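Local structure of flavodoxin (Lactobacillus reuteri, 5VEG) at residues Ser65-Thr70 / Pro94-Asp99; Thr70-Phe75 / Asp102-Thr107; Lys112-Ala117 / Asp137-Ala142. The protein binds flavin mononucleotide and probably serves as a low-potential electron donor to redox enzymes, in association with a bacterial microcompartment for 1,2-propanediol utilization. All coordinates share one frame; numbering follows the deposited sequence.

Interaction 1: Ser65-Thr70 / Pro94-Asp99. With CD (cadmium ion), chain E; NA (sodium ion), chain F.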
loop_
_atom_site.group_PDB
_atom_site.type_symbol
_atom_site.label_atom_id
_atom_site.label_comp_id
_atom_site.label_asym_id
_atom_site.label_seq_id
_atom_site.Cartn_x
_atom_site.Cartn_y
_atom_site.Cartn_z
ATOM N N SER A 65 8.279 -4.147 -4.976
ATOM C CA SER A 65 8.459 -3.827 -6.388
ATOM C C SER A 65 7.715 -2.544 -6.731
ATOM O O SER A 65 6.843 -2.091 -5.987
ATOM C CB SER A 65 7.981 -4.980 -7.285
ATOM O OG SER A 65 6.648 -5.336 -6.976
ATOM N N GLU A 66 8.081 -1.950 -7.861
ATOM C CA GLU A 66 7.371 -0.786 -8.379
ATOM C C GLU A 66 6.130 -1.233 -9.147
ATOM O O GLU A 66 6.115 -2.292 -9.784
ATOM C CB GLU A 66 8.281 0.042 -9.292
ATOM C CG GLU A 66 7.734 1.434 -9.667
ATOM C CD GLU A 66 7.015 1.420 -10.998
ATOM O OE1 GLU A 66 5.993 2.116 -11.127
ATOM O OE2 GLU A 66 7.458 0.692 -11.919
ATOM N N ILE A 67 5.086 -0.401 -9.095
ATOM C CA ILE A 67 3.770 -0.853 -9.541
ATOM C C ILE A 67 3.760 -1.149 -11.039
ATOM O O ILE A 67 3.124 -2.108 -11.484
ATOM C CB ILE A 67 2.692 0.171 -9.143
ATOM C CG1 ILE A 67 1.294 -0.429 -9.286
ATOM C CG2 ILE A 67 2.824 1.479 -9.935
ATOM C CD1 ILE A 67 0.260 0.272 -8.398
ATOM N N SER A 68 4.468 -0.354 -11.839
ATOM C CA SER A 68 4.401 -0.546 -13.283
ATOM C C SER A 68 5.163 -1.782 -13.744
ATOM O O SER A 68 4.928 -2.240 -14.865
ATOM C CB SER A 68 4.932 0.679 -14.022
ATOM O OG SER A 68 6.341 0.612 -14.152
ATOM N N GLN A 69 6.059 -2.326 -12.917
ATOM C CA GLN A 69 6.775 -3.560 -13.228
ATOM C C GLN A 69 6.173 -4.789 -12.550
ATOM O O GLN A 69 6.833 -5.829 -12.485
ATOM C CB GLN A 69 8.246 -3.445 -12.808
ATOM C CG GLN A 69 8.972 -2.228 -13.328
ATOM C CD GLN A 69 9.618 -2.470 -14.672
ATOM O OE1 GLN A 69 9.011 -3.066 -15.567
ATOM N NE2 GLN A 69 10.851 -1.996 -14.831
ATOM N N THR A 70 4.959 -4.694 -12.017
ATOM C CA THR A 70 4.387 -5.755 -11.197
ATOM C C THR A 70 3.052 -6.177 -11.784
ATOM O O THR A 70 2.212 -5.325 -12.096
ATOM C CB THR A 70 4.205 -5.301 -9.741
ATOM O OG1 THR A 70 5.423 -4.714 -9.267
ATOM C CG2 THR A 70 3.834 -6.476 -8.850
ATOM N N PRO A 94 -2.037 7.377 -10.034
ATOM C CA PRO A 94 -0.836 7.210 -10.867
ATOM C C PRO A 94 -1.174 6.482 -12.162
ATOM O O PRO A 94 -1.773 5.403 -12.151
ATOM C CB PRO A 94 0.100 6.380 -9.976
ATOM C CG PRO A 94 -0.442 6.537 -8.577
ATOM C CD PRO A 94 -1.916 6.674 -8.744
ATOM N N GLU A 95 -0.787 7.084 -13.291
ATOM C CA GLU A 95 -1.171 6.536 -14.592
ATOM C C GLU A 95 -0.516 5.181 -14.845
ATOM O O GLU A 95 -1.120 4.297 -15.462
ATOM C CB GLU A 95 -0.805 7.521 -15.704
ATOM C CG GLU A 95 -1.820 8.641 -15.922
ATOM C CD GLU A 95 -1.357 9.661 -16.959
ATOM O OE1 GLU A 95 -1.425 10.876 -16.676
ATOM O OE2 GLU A 95 -0.920 9.247 -18.056
ATOM N N GLU A 96 0.726 5.012 -14.384
ATOM C CA GLU A 96 1.434 3.742 -14.453
ATOM C C GLU A 96 0.826 2.659 -13.560
ATOM O O GLU A 96 1.253 1.500 -13.655
ATOM C CB GLU A 96 2.904 3.955 -14.082
ATOM C CG GLU A 96 3.164 4.287 -12.604
ATOM C CD GLU A 96 3.179 5.795 -12.306
ATOM O OE1 GLU A 96 2.526 6.569 -13.025
ATOM O OE2 GLU A 96 3.847 6.204 -11.339
ATOM N N GLY A 97 -0.145 3.001 -12.706
ATOM C CA GLY A 97 -0.771 2.042 -11.810
ATOM C C GLY A 97 -2.219 1.724 -12.138
ATOM O O GLY A 97 -2.867 0.952 -11.422
ATOM N N LEU A 98 -2.742 2.284 -13.232
ATOM C CA LEU A 98 -4.162 2.110 -13.531
ATOM C C LEU A 98 -4.482 0.666 -13.879
ATOM O O LEU A 98 -5.520 0.134 -13.474
ATOM C CB LEU A 98 -4.582 3.035 -14.675
ATOM C CG LEU A 98 -4.648 4.514 -14.277
ATOM C CD1 LEU A 98 -4.708 5.373 -15.543
ATOM C CD2 LEU A 98 -5.849 4.769 -13.385
ATOM N N ASP A 99 -3.600 0.014 -14.624
ATOM C CA ASP A 99 -3.845 -1.376 -14.988
ATOM C C ASP A 99 -3.819 -2.283 -13.763
ATOM O O ASP A 99 -4.742 -3.084 -13.544
ATOM C CB ASP A 99 -2.815 -1.822 -16.005
ATOM C CG ASP A 99 -2.988 -3.261 -16.358
ATOM O OD1 ASP A 99 -4.110 -3.611 -16.767
ATOM O OD2 ASP A 99 -2.032 -4.023 -16.163
HETATM CD CD CD E . -3.405 -6.053 -16.910
HETATM NA NA NA F . -5.753 -3.554 -18.427
HETATM O O HOH W 1 5.824 4.541 -9.982
HETATM O O HOH W 2 -0.295 -4.832 -14.163
HETATM O O HOH W 3 -1.330 -7.410 -16.297
HETATM O O HOH W 4 -6.886 -4.273 -16.633
#
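Ile67 and Glu96 carry this contact, and their side chains cross at about a right angle. CG2 of Ile67 rests on the aliphatic part of Glu96, 3.9 Å from its CG. The other branch of Ile67 reaches the backbone, with CD1 4.0 Å from Gly97 CA. A CB on Gly97 would lie tight against Ile67 CD1. Ser68 adds to the contact at its outer side, where its CB lies 3.9 Å from Glu96 CB.

Glu66 and Glu96 also cross at about a right angle, with their carboxylate planes 44° apart. No direct bond joins the two acids. A water lies between the two carboxylates, 2.7 Å from Glu66 OE1 and within hydrogen-bonding distance of Glu96 OE2, and this probably eases the repulsion between like charges. Tyr86 OH also bonds to Glu96 OE2. The chain of Glu66 bends at chi2 (-95°), and its carboxylate folds back over the turn. There Ser68 N donates to Glu66 OE1 at 3.0 Å, from above the carboxylate plane. Glu66 O is gripped from opposite faces of its plane by Thr70 OG1 and Gln69 N.

At the far end a second water lies close to Asp99 OD2 and, at a longer distance, to Thr70 O. Both carboxylate oxygens of Asp99 bind the cadmium ion, OD1 at 2.5 Å, and OD1 also binds the sodium ion. Asp103 also binds the cadmium. The arrangement joins the C-terminal end of strand 60-66 to the start of helix 98-105 in the flavodoxin fold, whose parallel sheet has the order 2-1-3-4-5.

Interaction 2: Thr70-Phe75 / Asp102-Thr107. With CD (cadmium ion), chain E.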
loop_
_atom_site.group_PDB
_atom_site.type_symbol
_atom_site.label_atom_id
_atom_site.label_comp_id
_atom_site.label_asym_id
_atom_site.label_seq_id
_atom_site.Cartn_x
_atom_site.Cartn_y
_atom_site.Cartn_z
ATOM N N THR A 70 4.959 -4.694 -12.017
ATOM C CA THR A 70 4.387 -5.755 -11.197
ATOM C C THR A 70 3.052 -6.177 -11.784
ATOM O O THR A 70 2.212 -5.325 -12.096
ATOM C CB THR A 70 4.205 -5.301 -9.741
ATOM O OG1 THR A 70 5.423 -4.714 -9.267
ATOM C CG2 THR A 70 3.834 -6.476 -8.850
ATOM N N ASP A 71 2.868 -7.485 -11.949
ATOM C CA ASP A 71 1.584 -8.043 -12.340
ATOM C C ASP A 71 0.829 -8.506 -11.100
ATOM O O ASP A 71 1.412 -9.104 -10.191
ATOM C CB ASP A 71 1.769 -9.200 -13.325
ATOM C CG ASP A 71 2.491 -8.764 -14.599
ATOM O OD1 ASP A 71 2.012 -7.802 -15.250
ATOM O OD2 ASP A 71 3.539 -9.370 -14.940
ATOM N N VAL A 72 -0.472 -8.205 -11.058
ATOM C CA VAL A 72 -1.294 -8.623 -9.927
ATOM C C VAL A 72 -1.205 -10.128 -9.707
ATOM O O VAL A 72 -1.193 -10.593 -8.563
ATOM C CB VAL A 72 -2.753 -8.166 -10.127
ATOM C CG1 VAL A 72 -3.685 -8.850 -9.117
ATOM C CG2 VAL A 72 -2.855 -6.628 -10.017
ATOM N N ALA A 73 -1.112 -10.914 -10.784
ATOM C CA ALA A 73 -1.028 -12.367 -10.629
ATOM C C ALA A 73 0.173 -12.775 -9.782
ATOM O O ALA A 73 0.099 -13.746 -9.023
ATOM C CB ALA A 73 -0.966 -13.047 -12.000
ATOM N N ASP A 74 1.293 -12.047 -9.891
ATOM C CA ASP A 74 2.443 -12.351 -9.036
ATOM C C ASP A 74 2.277 -11.762 -7.645
ATOM O O ASP A 74 2.576 -12.425 -6.642
ATOM C CB ASP A 74 3.730 -11.846 -9.692
ATOM C CG ASP A 74 3.988 -12.512 -11.038
ATOM O OD1 ASP A 74 3.857 -13.752 -11.114
ATOM O OD2 ASP A 74 4.295 -11.812 -12.020
ATOM N N PHE A 75 1.804 -10.513 -7.589
ATOM C CA PHE A 75 1.551 -9.798 -6.339
ATOM C C PHE A 75 0.702 -10.616 -5.377
ATOM O O PHE A 75 1.036 -10.758 -4.194
ATOM C CB PHE A 75 0.857 -8.474 -6.691
ATOM C CG PHE A 75 0.503 -7.601 -5.515
ATOM C CD1 PHE A 75 1.494 -6.945 -4.796
ATOM C CD2 PHE A 75 -0.831 -7.355 -5.194
ATOM C CE1 PHE A 75 1.171 -6.112 -3.737
ATOM C CE2 PHE A 75 -1.168 -6.512 -4.127
ATOM C CZ PHE A 75 -0.161 -5.895 -3.405
ATOM N N ASP A 102 -6.966 -1.718 -11.775
ATOM C CA ASP A 102 -8.104 -2.405 -12.383
ATOM C C ASP A 102 -8.001 -3.920 -12.211
ATOM O O ASP A 102 -8.979 -4.581 -11.828
ATOM C CB ASP A 102 -8.201 -2.020 -13.863
ATOM C CG ASP A 102 -9.379 -2.679 -14.572
ATOM O OD1 ASP A 102 -10.534 -2.512 -14.121
ATOM O OD2 ASP A 102 -9.147 -3.364 -15.592
ATOM N N ASP A 103 -6.816 -4.488 -12.453
ATOM C CA ASP A 103 -6.646 -5.931 -12.280
ATOM C C ASP A 103 -6.894 -6.366 -10.842
ATOM O O ASP A 103 -7.387 -7.474 -10.604
ATOM C CB ASP A 103 -5.246 -6.354 -12.700
ATOM C CG ASP A 103 -5.014 -6.211 -14.185
ATOM O OD1 ASP A 103 -5.959 -5.885 -14.945
ATOM O OD2 ASP A 103 -3.864 -6.432 -14.577
ATOM N N LEU A 104 -6.544 -5.517 -9.877
ATOM C CA LEU A 104 -6.751 -5.842 -8.469
ATOM C C LEU A 104 -8.220 -6.127 -8.180
ATOM O O LEU A 104 -8.562 -7.143 -7.557
ATOM C CB LEU A 104 -6.250 -4.684 -7.610
ATOM C CG LEU A 104 -5.753 -4.900 -6.191
ATOM C CD1 LEU A 104 -4.635 -5.931 -6.173
ATOM C CD2 LEU A 104 -5.271 -3.533 -5.645
ATOM N N GLN A 105 -9.105 -5.247 -8.650
ATOM C CA GLN A 105 -10.540 -5.399 -8.425
ATOM C C GLN A 105 -11.141 -6.589 -9.149
ATOM O O GLN A 105 -12.228 -7.034 -8.773
ATOM C CB GLN A 105 -11.293 -4.157 -8.873
ATOM C CG GLN A 105 -10.591 -2.880 -8.613
ATOM C CD GLN A 105 -11.219 -1.734 -9.371
ATOM O OE1 GLN A 105 -10.519 -0.855 -9.869
ATOM N NE2 GLN A 105 -12.540 -1.735 -9.464
ATOM N N SER A 106 -10.493 -7.092 -10.191
ATOM C CA SER A 106 -11.002 -8.244 -10.914
ATOM C C SER A 106 -10.529 -9.561 -10.322
ATOM O O SER A 106 -10.943 -10.620 -10.803
ATOM C CB SER A 106 -10.591 -8.166 -12.394
ATOM O OG SER A 106 -10.820 -6.867 -12.923
ATOM N N THR A 107 -9.685 -9.527 -9.293
ATOM C CA THR A 107 -9.100 -10.730 -8.723
ATOM C C THR A 107 -9.796 -11.094 -7.417
ATOM O O THR A 107 -10.144 -10.216 -6.624
ATOM C CB THR A 107 -7.601 -10.527 -8.495
ATOM O OG1 THR A 107 -7.008 -10.021 -9.697
ATOM C CG2 THR A 107 -6.924 -11.834 -8.142
HETATM CD CD CD E . -3.405 -6.053 -16.910
HETATM O O HOH W 5 -1.638 -6.783 -13.350
HETATM O O HOH W 3 -1.330 -7.410 -16.297
#
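Val72, at the start of the short helix 72-75, faces Leu104 near the end of helix 98-105, and their CA atoms are 6.3 Å apart. The side chain of Val72 carries most of the contact, and its two methyls have different partners. CG2 packs on Asp103, 3.6 Å from its CB, and lies close to Leu104 N as well. CG1 stands anti to the backbone N (chi1 168°) and meets the hydroxyl of Thr107, with OG1 at 3.6 Å. The two side chains lie alongside each other and point opposite ways.

Thr107 OG1 donates to Asp103 O at 2.7 Å, tilted 31° from the carbonyl plane. This bond ties Thr107, just past the helix, back to the last turn of helix 98-105 and fixes the hydroxyl beside Val72. An alanine here would probably leave Asp103 O without this donor and open a gap beside Val72 CG1.

Leu104 CD1 touches both Val72 and Phe75, and this CD1 is 4.1 Å from Phe75 CE2, oblique to the ring. At the polar border a water accepts from Val72 N and donates to Asp103 OD2 at 2.6 Å. The same OD2 binds the cadmium ion at 2.4 Å, so the water and the metal share one oxygen.

Behind the contact, Phe75 meets Phe100 of helix 98-105 edge-to-face and touches Val36 of strand 31-38. Leu104 packs on Phe135 and Phe139 of helix 130-141. Helix 98-105 thus lies between helix 72-75 and helix 130-141 on one face of the sheet, with the cadmium site at the outer margin.

Interaction 3: Lys112-Ala117 / Asp137-Ala142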
loop_
_atom_site.group_PDB
_atom_site.type_symbol
_atom_site.label_atom_id
_atom_site.label_comp_id
_atom_site.label_asym_id
_atom_site.label_seq_id
_atom_site.Cartn_x
_atom_site.Cartn_y
_atom_site.Cartn_z
ATOM N N LYS A 112 -6.734 -12.881 1.691
ATOM C CA LYS A 112 -5.558 -12.022 1.706
ATOM C C LYS A 112 -5.785 -10.863 2.672
ATOM O O LYS A 112 -6.905 -10.376 2.812
ATOM C CB LYS A 112 -5.240 -11.499 0.304
ATOM C CG LYS A 112 -5.092 -12.611 -0.757
ATOM C CD LYS A 112 -3.972 -13.593 -0.395
ATOM C CE LYS A 112 -3.813 -14.678 -1.469
ATOM N NZ LYS A 112 -2.435 -15.239 -1.528
ATOM N N VAL A 113 -4.710 -10.448 3.348
ATOM C CA VAL A 113 -4.710 -9.317 4.267
ATOM C C VAL A 113 -4.045 -8.137 3.566
ATOM O O VAL A 113 -2.993 -8.294 2.939
ATOM C CB VAL A 113 -3.975 -9.673 5.570
ATOM C CG1 VAL A 113 -3.707 -8.410 6.439
ATOM C CG2 VAL A 113 -4.757 -10.735 6.339
ATOM N N TYR A 114 -4.663 -6.965 3.633
ATOM C CA TYR A 114 -4.161 -5.847 2.855
ATOM C C TYR A 114 -4.060 -4.596 3.707
ATOM O O TYR A 114 -4.678 -4.476 4.769
ATOM C CB TYR A 114 -5.029 -5.558 1.611
ATOM C CG TYR A 114 -6.286 -4.780 1.909
ATOM C CD1 TYR A 114 -6.285 -3.382 1.908
ATOM C CD2 TYR A 114 -7.478 -5.438 2.198
ATOM C CE1 TYR A 114 -7.424 -2.676 2.186
ATOM C CE2 TYR A 114 -8.633 -4.729 2.469
ATOM C CZ TYR A 114 -8.590 -3.346 2.469
ATOM O OH TYR A 114 -9.726 -2.620 2.745
ATOM N N GLY A 115 -3.253 -3.668 3.215
ATOM C CA GLY A 115 -3.166 -2.339 3.801
ATOM C C GLY A 115 -2.752 -1.382 2.712
ATOM O O GLY A 115 -2.079 -1.766 1.752
ATOM N N VAL A 116 -3.186 -0.134 2.830
ATOM C CA VAL A 116 -2.845 0.870 1.831
ATOM C C VAL A 116 -2.272 2.088 2.543
ATOM O O VAL A 116 -2.739 2.471 3.625
ATOM C CB VAL A 116 -4.061 1.247 0.948
ATOM C CG1 VAL A 116 -3.647 2.275 -0.082
ATOM C CG2 VAL A 116 -4.607 0.023 0.200
ATOM N N ALA A 117 -1.229 2.673 1.956
ATOM C CA ALA A 117 -0.602 3.852 2.532
ATOM C C ALA A 117 -0.204 4.786 1.398
ATOM O O ALA A 117 -0.120 4.380 0.237
ATOM C CB ALA A 117 0.608 3.466 3.410
ATOM N N ASP A 137 -10.541 0.847 -1.413
ATOM C CA ASP A 137 -11.782 0.375 -2.025
ATOM C C ASP A 137 -11.532 -0.793 -2.981
ATOM O O ASP A 137 -12.308 -1.752 -3.008
ATOM C CB ASP A 137 -12.476 1.526 -2.758
ATOM C CG ASP A 137 -13.163 2.499 -1.803
ATOM O OD1 ASP A 137 -13.338 2.164 -0.611
ATOM O OD2 ASP A 137 -13.538 3.596 -2.251
ATOM N N ALA A 138 -10.470 -0.737 -3.788
ATOM C CA ALA A 138 -10.245 -1.832 -4.729
ATOM C C ALA A 138 -10.008 -3.146 -3.994
ATOM O O ALA A 138 -10.509 -4.205 -4.408
ATOM C CB ALA A 138 -9.070 -1.527 -5.652
ATOM N N PHE A 139 -9.221 -3.104 -2.915
ATOM C CA PHE A 139 -8.996 -4.314 -2.130
ATOM C C PHE A 139 -10.302 -4.827 -1.543
ATOM O O PHE A 139 -10.522 -6.042 -1.453
ATOM C CB PHE A 139 -7.977 -4.036 -1.019
ATOM C CG PHE A 139 -6.526 -4.169 -1.455
ATOM C CD1 PHE A 139 -6.034 -5.384 -1.923
ATOM C CD2 PHE A 139 -5.656 -3.081 -1.375
ATOM C CE1 PHE A 139 -4.704 -5.514 -2.296
ATOM C CE2 PHE A 139 -4.341 -3.193 -1.747
ATOM C CZ PHE A 139 -3.857 -4.413 -2.211
ATOM N N LYS A 140 -11.187 -3.910 -1.142
ATOM C CA LYS A 140 -12.482 -4.305 -0.600
ATOM C C LYS A 140 -13.313 -5.051 -1.637
ATOM O O LYS A 140 -13.867 -6.115 -1.341
ATOM C CB LYS A 140 -13.248 -3.083 -0.088
ATOM C CG LYS A 140 -12.698 -2.458 1.182
ATOM C CD LYS A 140 -13.770 -1.605 1.881
ATOM C CE LYS A 140 -13.172 -0.668 2.934
ATOM N NZ LYS A 140 -12.803 0.674 2.368
ATOM N N LYS A 141 -13.424 -4.505 -2.859
ATOM C CA LYS A 141 -14.163 -5.209 -3.910
ATOM C C LYS A 141 -13.532 -6.559 -4.224
ATOM O O LYS A 141 -14.236 -7.508 -4.585
ATOM C CB LYS A 141 -14.228 -4.390 -5.207
ATOM C CG LYS A 141 -14.291 -2.897 -5.047
ATOM C CD LYS A 141 -15.716 -2.387 -4.905
ATOM C CE LYS A 141 -15.726 -0.960 -4.360
ATOM N NZ LYS A 141 -15.943 -0.944 -2.874
ATOM N N ALA A 142 -12.210 -6.655 -4.125
ATOM C CA ALA A 142 -11.537 -7.915 -4.392
ATOM C C ALA A 142 -11.783 -8.946 -3.304
ATOM O O ALA A 142 -11.430 -10.115 -3.494
ATOM C CB ALA A 142 -10.038 -7.676 -4.549
#
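Tyr114 and Phe139 pack against each other within a beta-alpha-beta unit, in which strand 113-120 is followed by helix 130-141 and strand 145-154. Their planes are nearly parallel, 15° apart, but the rings are offset, with little of one over the other. Each ring instead receives the other residue's CB. Phe139 CB sits 3.2 Å from the centroid of the Tyr114 ring, only 4° off the normal. Tyr114 CB lies over the centre of the Phe139 ring, 3.7 Å from its centroid. Both are CH-pi contacts. Val116 closes on the same phenylalanine from the side, with CG2 at the ring edge, 3.6 Å from CD2.

Strand 113-117 and helix 137-141 run nearly antiparallel, at 164°, and their axes approach to 9.2 Å. CG of Tyr114 lies between the backbone N and the carbonyl carbon, which sets it 3.4 Å from Phe139 CG.

Further out, Leu81 and Val83 of strand 80-85 and Leu104 of helix 98-105 also touch Phe139. This places the ring in the core between sheet and helices. The hydroxyl of Tyr114 bonds to Asp136 OD1, which fixes the outer end of its ring. Lys140 NZ pairs with the same Asp136 and makes a weak salt bridge to Asp137. On its way there the lysine chain passes the tyrosine, and Lys140 CG comes 3.4 Å from Tyr114 OH.

How the interactions relate
From the N terminus, interaction 1 opens at the end of strand 60-66 and closes at the start of helix 98-105. Interaction 2 opens at the shared Thr70, runs into helix 72-75, and closes at the end of helix 98-105. The two cross along the chain, with the cadmium ion touching both. Strand 80-85 lies within each loop. Interaction 3 comes later, in series, and closes the loop between strand 113-120 and helix 130-141. Leu104 CD2 of interaction 2 packs against Phe139 CZ of interaction 3. Together the contacts tie helices 72-75, 98-105 and 130-141 to one another and to the parallel sheet.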